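Local coordinates for propionate kinase (Francisella tularensis subsp. tularensis, PDB 3KHY) that phosphorylates propionate with ATP as a magnesium-dependent kinase of the acetokinase family, working as a homodimer, at the interface of chains A and B. Numbering follows the deposited sequence. Chains: chain A/B, Propionate kinase.

Contact 1: the interface of chains A and B. Residues chain A 156, 221-222, 225-226, 237; chain B 237-239.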
# COMPACT_ATOMS: atom_id res chain seq x y z
N TYR A 156 -10.14 -2.27 4.99
CA TYR A 156 -8.82 -2.71 5.44
C TYR A 156 -8.95 -3.96 6.31
O TYR A 156 -10.04 -4.30 6.76
CB TYR A 156 -8.15 -1.59 6.23
CG TYR A 156 -7.90 -0.34 5.40
CD1 TYR A 156 -7.13 -0.39 4.24
CD2 TYR A 156 -8.43 0.89 5.79
CE1 TYR A 156 -6.90 0.76 3.49
CE2 TYR A 156 -8.20 2.04 5.06
CZ TYR A 156 -7.44 1.97 3.91
OH TYR A 156 -7.22 3.12 3.17
N GLY A 221 -6.79 6.66 0.03
CA GLY A 221 -7.32 5.78 1.07
C GLY A 221 -8.45 6.41 1.84
O GLY A 221 -9.44 6.87 1.26
N LEU A 222 -8.30 6.42 3.16
CA LEU A 222 -9.21 7.16 4.03
C LEU A 222 -9.21 8.63 3.63
O LEU A 222 -10.26 9.26 3.52
CB LEU A 222 -8.74 7.03 5.49
CG LEU A 222 -9.57 7.68 6.61
CD1 LEU A 222 -10.86 6.90 6.81
CD2 LEU A 222 -8.75 7.67 7.89
N LEU A 225 -4.01 11.32 1.25
CA LEU A 225 -2.58 11.10 1.50
C LEU A 225 -2.01 9.81 0.86
O LEU A 225 -0.84 9.77 0.48
CB LEU A 225 -2.31 11.04 3.01
CG LEU A 225 -0.90 10.64 3.44
CD1 LEU A 225 0.13 11.65 2.92
CD2 LEU A 225 -0.83 10.53 4.94
N ASP A 226 -2.84 8.78 0.74
CA ASP A 226 -2.34 7.44 0.39
C ASP A 226 -2.15 7.21 -1.12
O ASP A 226 -2.73 7.92 -1.96
CB ASP A 226 -3.30 6.38 0.91
CG ASP A 226 -2.61 5.03 1.18
OD1 ASP A 226 -1.36 4.94 1.10
OD2 ASP A 226 -3.34 4.06 1.47
N ILE A 237 3.10 3.95 2.39
CA ILE A 237 4.25 3.77 3.28
C ILE A 237 3.89 2.79 4.41
O ILE A 237 2.72 2.64 4.76
CB ILE A 237 4.72 5.13 3.84
CG1 ILE A 237 6.06 5.00 4.57
CG2 ILE A 237 3.66 5.75 4.76
CD1 ILE A 237 6.73 6.36 4.76
N ILE B 237 -2.01 -0.26 4.74
CA ILE B 237 -3.07 0.63 5.24
C ILE B 237 -2.66 2.09 5.10
O ILE B 237 -1.46 2.42 5.11
CB ILE B 237 -3.44 0.29 6.69
CG1 ILE B 237 -4.76 0.95 7.09
CG2 ILE B 237 -2.31 0.66 7.66
CD1 ILE B 237 -5.42 0.29 8.31
N ASP B 238 -3.65 2.97 4.93
CA ASP B 238 -3.43 4.41 4.78
C ASP B 238 -2.81 4.94 6.07
O ASP B 238 -3.38 4.75 7.14
CB ASP B 238 -4.78 5.10 4.49
CG ASP B 238 -4.67 6.61 4.27
OD1 ASP B 238 -3.61 7.21 4.55
OD2 ASP B 238 -5.67 7.22 3.82
N PRO B 239 -1.63 5.58 5.99
CA PRO B 239 -0.98 6.16 7.17
C PRO B 239 -1.87 7.20 7.85
O PRO B 239 -1.63 7.50 9.01
CB PRO B 239 0.26 6.85 6.59
CG PRO B 239 -0.03 7.02 5.13
CD PRO B 239 -0.81 5.78 4.78
O HOH W 1 0.67 3.43 6.64
O HOH W 2 0.94 0.35 4.04
O HOH W 3 0.07 3.16 2.61

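Contact 2: the interface of chains A and B. Residues chain A 112-113, 168, 222; chain B 240-241, 244-245.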
# COMPACT_ATOMS: atom_id res chain seq x y z
N ALA A 112 -15.31 14.58 10.69
CA ALA A 112 -14.18 13.79 11.18
C ALA A 112 -13.33 13.20 10.04
O ALA A 112 -12.12 12.99 10.20
CB ALA A 112 -14.66 12.69 12.11
N LEU A 113 -13.96 12.94 8.90
CA LEU A 113 -13.23 12.39 7.76
C LEU A 113 -12.40 13.45 7.02
O LEU A 113 -11.42 13.12 6.35
CB LEU A 113 -14.18 11.64 6.81
CG LEU A 113 -14.84 10.42 7.47
CD1 LEU A 113 -15.95 9.80 6.61
CD2 LEU A 113 -13.78 9.37 7.83
N ILE A 168 -13.64 3.57 9.24
CA ILE A 168 -12.30 3.55 8.69
C ILE A 168 -12.23 2.52 7.57
O ILE A 168 -12.39 1.32 7.81
CB ILE A 168 -11.24 3.24 9.76
CG1 ILE A 168 -11.29 4.29 10.87
CG2 ILE A 168 -9.85 3.18 9.13
CD1 ILE A 168 -10.45 3.94 12.09
N LEU A 222 -8.30 6.42 3.16
CA LEU A 222 -9.21 7.16 4.03
C LEU A 222 -9.21 8.63 3.63
O LEU A 222 -10.26 9.26 3.52
CB LEU A 222 -8.74 7.03 5.49
CG LEU A 222 -9.57 7.68 6.61
CD1 LEU A 222 -10.86 6.90 6.81
CD2 LEU A 222 -8.75 7.67 7.89
N SER B 240 -2.86 7.73 7.14
CA SER B 240 -3.80 8.69 7.73
C SER B 240 -4.53 8.14 8.94
O SER B 240 -5.08 8.90 9.74
CB SER B 240 -4.83 9.15 6.69
OG SER B 240 -4.22 9.60 5.50
N ILE B 241 -4.57 6.82 9.09
CA ILE B 241 -5.34 6.23 10.19
C ILE B 241 -4.80 6.62 11.56
O ILE B 241 -5.55 6.66 12.55
CB ILE B 241 -5.49 4.69 10.09
CG1 ILE B 241 -4.12 4.01 10.13
CG2 ILE B 241 -6.28 4.31 8.82
CD1 ILE B 241 -3.89 3.19 11.38
N TYR B 244 -6.24 9.98 12.48
CA TYR B 244 -7.68 9.82 12.61
C TYR B 244 -8.03 9.15 13.95
O TYR B 244 -8.89 9.62 14.70
CB TYR B 244 -8.25 9.04 11.43
CG TYR B 244 -9.74 8.85 11.52
CD1 TYR B 244 -10.28 7.75 12.18
CD2 TYR B 244 -10.62 9.77 10.97
CE1 TYR B 244 -11.65 7.58 12.28
CE2 TYR B 244 -11.99 9.61 11.06
CZ TYR B 244 -12.50 8.51 11.71
OH TYR B 244 -13.86 8.35 11.80
N ILE B 245 -7.36 8.04 14.25
CA ILE B 245 -7.64 7.32 15.47
C ILE B 245 -7.21 8.11 16.71
O ILE B 245 -7.96 8.20 17.68
CB ILE B 245 -6.99 5.92 15.46
CG1 ILE B 245 -7.81 4.99 14.56
CG2 ILE B 245 -6.92 5.38 16.86
CD1 ILE B 245 -7.13 3.68 14.26

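Contact 3: the interface of chains A and B. Residues chain A 234, 236-238, 241, 260; chain B 156, 158, 168, 226.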
# COMPACT_ATOMS: atom_id res chain seq x y z
N SER A 234 3.61 11.57 0.66
CA SER A 234 4.36 10.33 0.55
C SER A 234 3.67 9.24 -0.27
O SER A 234 4.34 8.41 -0.90
CB SER A 234 4.61 9.77 1.95
OG SER A 234 3.39 9.38 2.56
N CYS A 236 1.79 5.67 -0.44
CA CYS A 236 2.01 4.41 0.28
C CYS A 236 3.25 4.40 1.15
O CYS A 236 4.33 4.76 0.69
CB CYS A 236 2.14 3.26 -0.72
SG CYS A 236 0.61 2.84 -1.55
N ILE A 237 3.10 3.95 2.39
CA ILE A 237 4.25 3.77 3.28
C ILE A 237 3.89 2.79 4.41
O ILE A 237 2.72 2.64 4.76
CB ILE A 237 4.72 5.13 3.84
CG1 ILE A 237 6.06 5.00 4.57
CG2 ILE A 237 3.66 5.75 4.76
CD1 ILE A 237 6.73 6.36 4.76
N ASP A 238 4.90 2.10 4.94
CA ASP A 238 4.69 1.12 6.03
C ASP A 238 4.17 1.92 7.23
O ASP A 238 4.79 2.93 7.62
CB ASP A 238 6.03 0.45 6.35
CG ASP A 238 5.93 -0.65 7.40
OD1 ASP A 238 4.92 -0.73 8.13
OD2 ASP A 238 6.90 -1.43 7.49
N ILE A 241 6.22 3.24 10.36
CA ILE A 241 7.07 4.42 10.45
C ILE A 241 6.66 5.33 11.61
O ILE A 241 7.47 6.10 12.10
CB ILE A 241 7.18 5.22 9.12
CG1 ILE A 241 5.82 5.70 8.63
CG2 ILE A 241 7.86 4.38 8.04
CD1 ILE A 241 5.43 7.06 9.15
N LEU A 260 4.42 13.69 6.40
CA LEU A 260 4.01 12.84 5.28
C LEU A 260 3.16 13.60 4.27
O LEU A 260 3.14 13.26 3.09
CB LEU A 260 3.25 11.62 5.78
CG LEU A 260 4.03 10.56 6.56
CD1 LEU A 260 3.07 9.57 7.19
CD2 LEU A 260 5.02 9.82 5.62
N TYR B 156 11.06 5.04 0.25
CA TYR B 156 9.75 5.69 0.31
C TYR B 156 9.89 7.12 -0.18
O TYR B 156 11.01 7.65 -0.25
CB TYR B 156 9.24 5.70 1.75
CG TYR B 156 8.98 4.31 2.31
CD1 TYR B 156 8.02 3.48 1.74
CD2 TYR B 156 9.70 3.84 3.40
CE1 TYR B 156 7.78 2.20 2.26
CE2 TYR B 156 9.46 2.56 3.92
CZ TYR B 156 8.50 1.75 3.34
OH TYR B 156 8.26 0.49 3.85
N ILE B 158 9.81 10.21 1.00
CA ILE B 158 9.87 10.99 2.24
C ILE B 158 11.18 11.78 2.21
O ILE B 158 12.01 11.56 1.31
CB ILE B 158 9.86 10.07 3.48
CG1 ILE B 158 11.04 9.09 3.44
CG2 ILE B 158 8.54 9.31 3.58
CD1 ILE B 158 11.10 8.15 4.66
N ILE B 168 15.36 4.79 7.11
CA ILE B 168 13.98 4.40 6.84
C ILE B 168 13.79 4.07 5.36
O ILE B 168 13.96 4.93 4.50
CB ILE B 168 12.99 5.48 7.28
CG1 ILE B 168 13.07 5.68 8.80
CG2 ILE B 168 11.59 5.12 6.84
CD1 ILE B 168 12.34 6.93 9.31
N ASP B 226 3.95 -4.71 7.12
CA ASP B 226 3.40 -4.18 5.86
C ASP B 226 3.07 -5.26 4.81
O ASP B 226 3.56 -6.39 4.88
CB ASP B 226 4.37 -3.16 5.24
CG ASP B 226 3.66 -2.08 4.42
OD1 ASP B 226 2.41 -2.03 4.43
OD2 ASP B 226 4.35 -1.28 3.77
O HOH W 4 0.94 0.35 4.04

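Contact 4: the interface of chains A and B. Residues chain A 153, 217, 307, 309-310; chain B 298, 302.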
# COMPACT_ATOMS: atom_id res chain seq x y z
N ILE A 153 -12.70 -4.98 -1.35
CA ILE A 153 -11.66 -4.13 -1.92
C ILE A 153 -11.45 -2.87 -1.06
O ILE A 153 -10.32 -2.49 -0.79
CB ILE A 153 -11.98 -3.73 -3.37
CG1 ILE A 153 -11.81 -4.94 -4.29
CG2 ILE A 153 -11.05 -2.59 -3.83
CD1 ILE A 153 -12.29 -4.73 -5.72
N ASP A 217 -11.66 0.11 -7.93
CA ASP A 217 -10.50 0.19 -7.03
C ASP A 217 -9.83 1.54 -7.30
O ASP A 217 -9.94 2.07 -8.39
CB ASP A 217 -9.55 -0.97 -7.29
CG ASP A 217 -8.59 -1.27 -6.12
OD1 ASP A 217 -8.52 -0.49 -5.14
OD2 ASP A 217 -7.89 -2.30 -6.21
N TYR A 307 -3.81 -3.18 -11.37
CA TYR A 307 -5.20 -3.04 -11.84
C TYR A 307 -5.54 -3.86 -13.08
O TYR A 307 -6.72 -3.98 -13.44
CB TYR A 307 -5.53 -1.56 -12.08
CG TYR A 307 -5.63 -0.73 -10.80
CD1 TYR A 307 -5.44 -1.31 -9.55
CD2 TYR A 307 -5.89 0.63 -10.86
CE1 TYR A 307 -5.53 -0.53 -8.37
CE2 TYR A 307 -5.97 1.41 -9.72
CZ TYR A 307 -5.79 0.83 -8.48
OH TYR A 307 -5.89 1.63 -7.35
N ILE A 309 -5.71 -6.87 -13.26
CA ILE A 309 -6.57 -7.99 -12.84
C ILE A 309 -8.05 -7.77 -13.13
O ILE A 309 -8.79 -8.75 -13.29
CB ILE A 309 -6.48 -8.32 -11.33
CG1 ILE A 309 -6.94 -7.12 -10.49
CG2 ILE A 309 -5.09 -8.78 -10.95
CD1 ILE A 309 -7.17 -7.48 -9.02
N TYR A 310 -8.49 -6.52 -13.19
CA TYR A 310 -9.93 -6.23 -13.34
C TYR A 310 -10.46 -6.32 -14.77
O TYR A 310 -11.66 -6.15 -14.99
CB TYR A 310 -10.29 -4.86 -12.78
CG TYR A 310 -9.93 -4.70 -11.32
CD1 TYR A 310 -10.58 -5.45 -10.34
CD2 TYR A 310 -8.95 -3.79 -10.92
CE1 TYR A 310 -10.25 -5.32 -9.00
CE2 TYR A 310 -8.61 -3.65 -9.58
CZ TYR A 310 -9.27 -4.42 -8.63
OH TYR A 310 -8.94 -4.28 -7.29
N HIS B 298 -7.74 -11.43 -2.46
CA HIS B 298 -7.71 -10.35 -3.43
C HIS B 298 -6.41 -9.56 -3.31
O HIS B 298 -5.81 -9.17 -4.31
CB HIS B 298 -8.92 -9.42 -3.25
CG HIS B 298 -8.90 -8.24 -4.17
ND1 HIS B 298 -9.28 -8.33 -5.50
CD2 HIS B 298 -8.55 -6.95 -3.97
CE1 HIS B 298 -9.16 -7.14 -6.06
NE2 HIS B 298 -8.72 -6.29 -5.16
N LYS B 302 -3.63 -8.91 -6.18
CA LYS B 302 -3.18 -7.59 -6.57
C LYS B 302 -1.66 -7.46 -6.57
O LYS B 302 -1.08 -6.83 -7.45
CB LYS B 302 -3.82 -6.51 -5.69
CG LYS B 302 -5.23 -6.16 -6.15
CD LYS B 302 -5.83 -5.05 -5.33
CE LYS B 302 -5.10 -3.73 -5.54
NZ LYS B 302 -5.71 -2.74 -4.63
O HOH W 5 -5.64 0.21 -4.95

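Contact 1: the interface of chains A and B
B:Ile237 lies across the ring of A:Tyr156, its CG1 methylene standing 3.7 Å above the plane over the ring centre. With CG1 anti to the backbone N (chi1 -165°), the outer methyl CD1 follows on towards the CG and CB end of the tyrosine. At the far end of the ring the phenol OH meets CB of B:Asp238 at 3.4 Å. The packing stays close where A:Asp226 and B:Asp238 slide past each other in opposite directions, their carboxylates stacked with planes 24° apart. A:Asp226 OD2 and B:Asp238 OD1 are 4.4 Å apart, which might raise the proton affinity of either acid. B:Asp238 OD2 also approaches the backbone N of A:Leu222, but that N-H is aimed to one side of the oxygen, and the pair is not a hydrogen bond. B:Pro239 sets CG against CD2 of A:Leu225 at 3.6 Å. The other side is looser and wet. Water 1 links the two Ile237 carbonyls, 2.9 Å from A:Ile237 O. Water 3 joins the A:Ile237 N-H and B:Ile237 O to A:Asp226 OD1, the last at 2.7 Å. The site seats the 237-239 loop of one subunit against its neighbour and so probably contributes to holding the homodimer together.

Contact 2: the interface of chains A and B
B:Tyr244 is the apolar centre, its ring laid among A:Ile168, A:Leu222 and A:Leu113. Its CG stands anti to the backbone N (chi1 180°), which carries the ring away from its own helix and into the partner. A:Ile168 flanks the CD1-CE1 side of the ring, with CG1 3.6 Å from CE1. The CD2 methyl of A:Leu222 comes over the ring's base, 3.8 Å from B:Tyr244 CB, the two side chains crossing at about a right angle. On the same face as A:Leu222, but out by the CE2 edge, A:Leu113 sets its CD2 3.7 Å from CE2 of the tyrosine. Beyond the ring, A:Ile168 forks: its branch methyl CG2 reaches B:Ile241 CG2 at 3.8 Å, while its terminal CD1 meets CG1 of B:Ile245 at the same separation, the two side chains at about a right angle. At the rim the character turns polar. The carbonyl O of A:Ala112 sits 3.5 Å from CE2 of B:Tyr244, and the phenol OH points past the A:Leu113 methyl. In the fold, the first turns of chain B helix 241-249 supply residues 241, 244 and 245 from one helix face, and chain A receives them with the 3-10 helix 111-113 and the loops holding residues 168 and 222.

Contact 3: the interface of chains A and B
A:Ile237 faces B:Tyr156 from an extended stretch of backbone (phi -159°, psi 152°), and the chain stays extended through A:Asp238 before helix 241-249. The isoleucine crosses the tyrosine at about a right angle, its CG1 3.8 Å from the ring's CG. Its CD1 methyl carries on past the ring and lands on CG2 of B:Ile158 at 3.7 Å. That branch methyl of B:Ile158 is also neighboured by CD2 of A:Leu260 at 4.1 Å, the two side chains running side by side in the same direction. CB of A:Asp238 rests 3.3 Å from the phenol OH of B:Tyr156. The A:Asp238 carboxylate is stacked against that of B:Asp226, and CG of the first lies 3.7 Å from CB of the second. A:Ile241 touches B:Ile168 methyl to methyl through their CG2 atoms; with CG1 of A:Ile241 set between the backbone N and the carbonyl carbon (chi1 59°), its CG2 lies anti to the carbonyl carbon and faces the partner. Water 4 bridges the subunits, 2.8 Å from B:Asp226 OD1 and also bound to the carbonyl O of A:Ile237. In the fold, chain A contributes the loop leading into helix 241-249, that helix's first residue and helix 253-262, while chain B answers with loop residues 156, 158, 168 and 226.

Contact 4: the interface of chains A and B
B:Lys302 and A:Asp217 approach from opposite directions and form a salt bridge, NZ to OD2 at 2.7 Å. The ammonium takes the syn lone pair of OD2, on the side of the other carboxylate oxygen, and a bend in the lysine chain (chi3 66°) brings NZ there. The same OD2 is met on its anti side by the phenol OH of A:Tyr310, 2.5 Å away and 31° out of the carboxylate plane. Two donors grip one oxygen from different sides and should fix the rotation of the carboxylate. OD1 turns to water 5, which also binds NZ of B:Lys302 and the OH of A:Tyr307, lying in the plane of that ring. The side chains of B:His298 and A:Tyr310 run at about a right angle to each other, yet their rings are only moderately tilted, with CE1 of A:Tyr310 at the imidazole edge, in plane. The imidazole NE2 makes a weak, bent hydrogen bond to the A:Tyr310 OH at 2.9 Å (123° at the hydrogen). One face of the imidazole carries CG1 of A:Ile153, 3.4 Å above the plane and towards the rim. A:Ile309 places CG1 over the centre of the A:Tyr310 ring, and its CD1 reaches CE1 of B:His298 at 3.6 Å. In the fold, chain B helix 287-307 docks on chain A where the equivalent helix runs into the 3-10 helix 308-310, beside strand 214-218 and helix 151-154.

Contact 1 joins contacts 2 and 3: its C-alpha centre lies about 9 Å from that of contact 2, sharing A:Leu222, and about 10 Å from that of contact 3, sharing A:Ile237. Contacts 1 and 3 repeat the Tyr156-Ile237 and Asp226-Asp238 pairs across the two-fold, and the Ile168-Ile241 pair recurs in contacts 2 and 3. Contact 4 stands about 16 Å from contact 1 and 22 to 23 Å from contacts 3 and 2, adding a salt bridge to apolar packing, stacked carboxylates and bridging waters. Contacts 1 and 2 centre about 15 Å from A:Asp142, the predicted active-site residue, so dimerisation may steady the catalytic region.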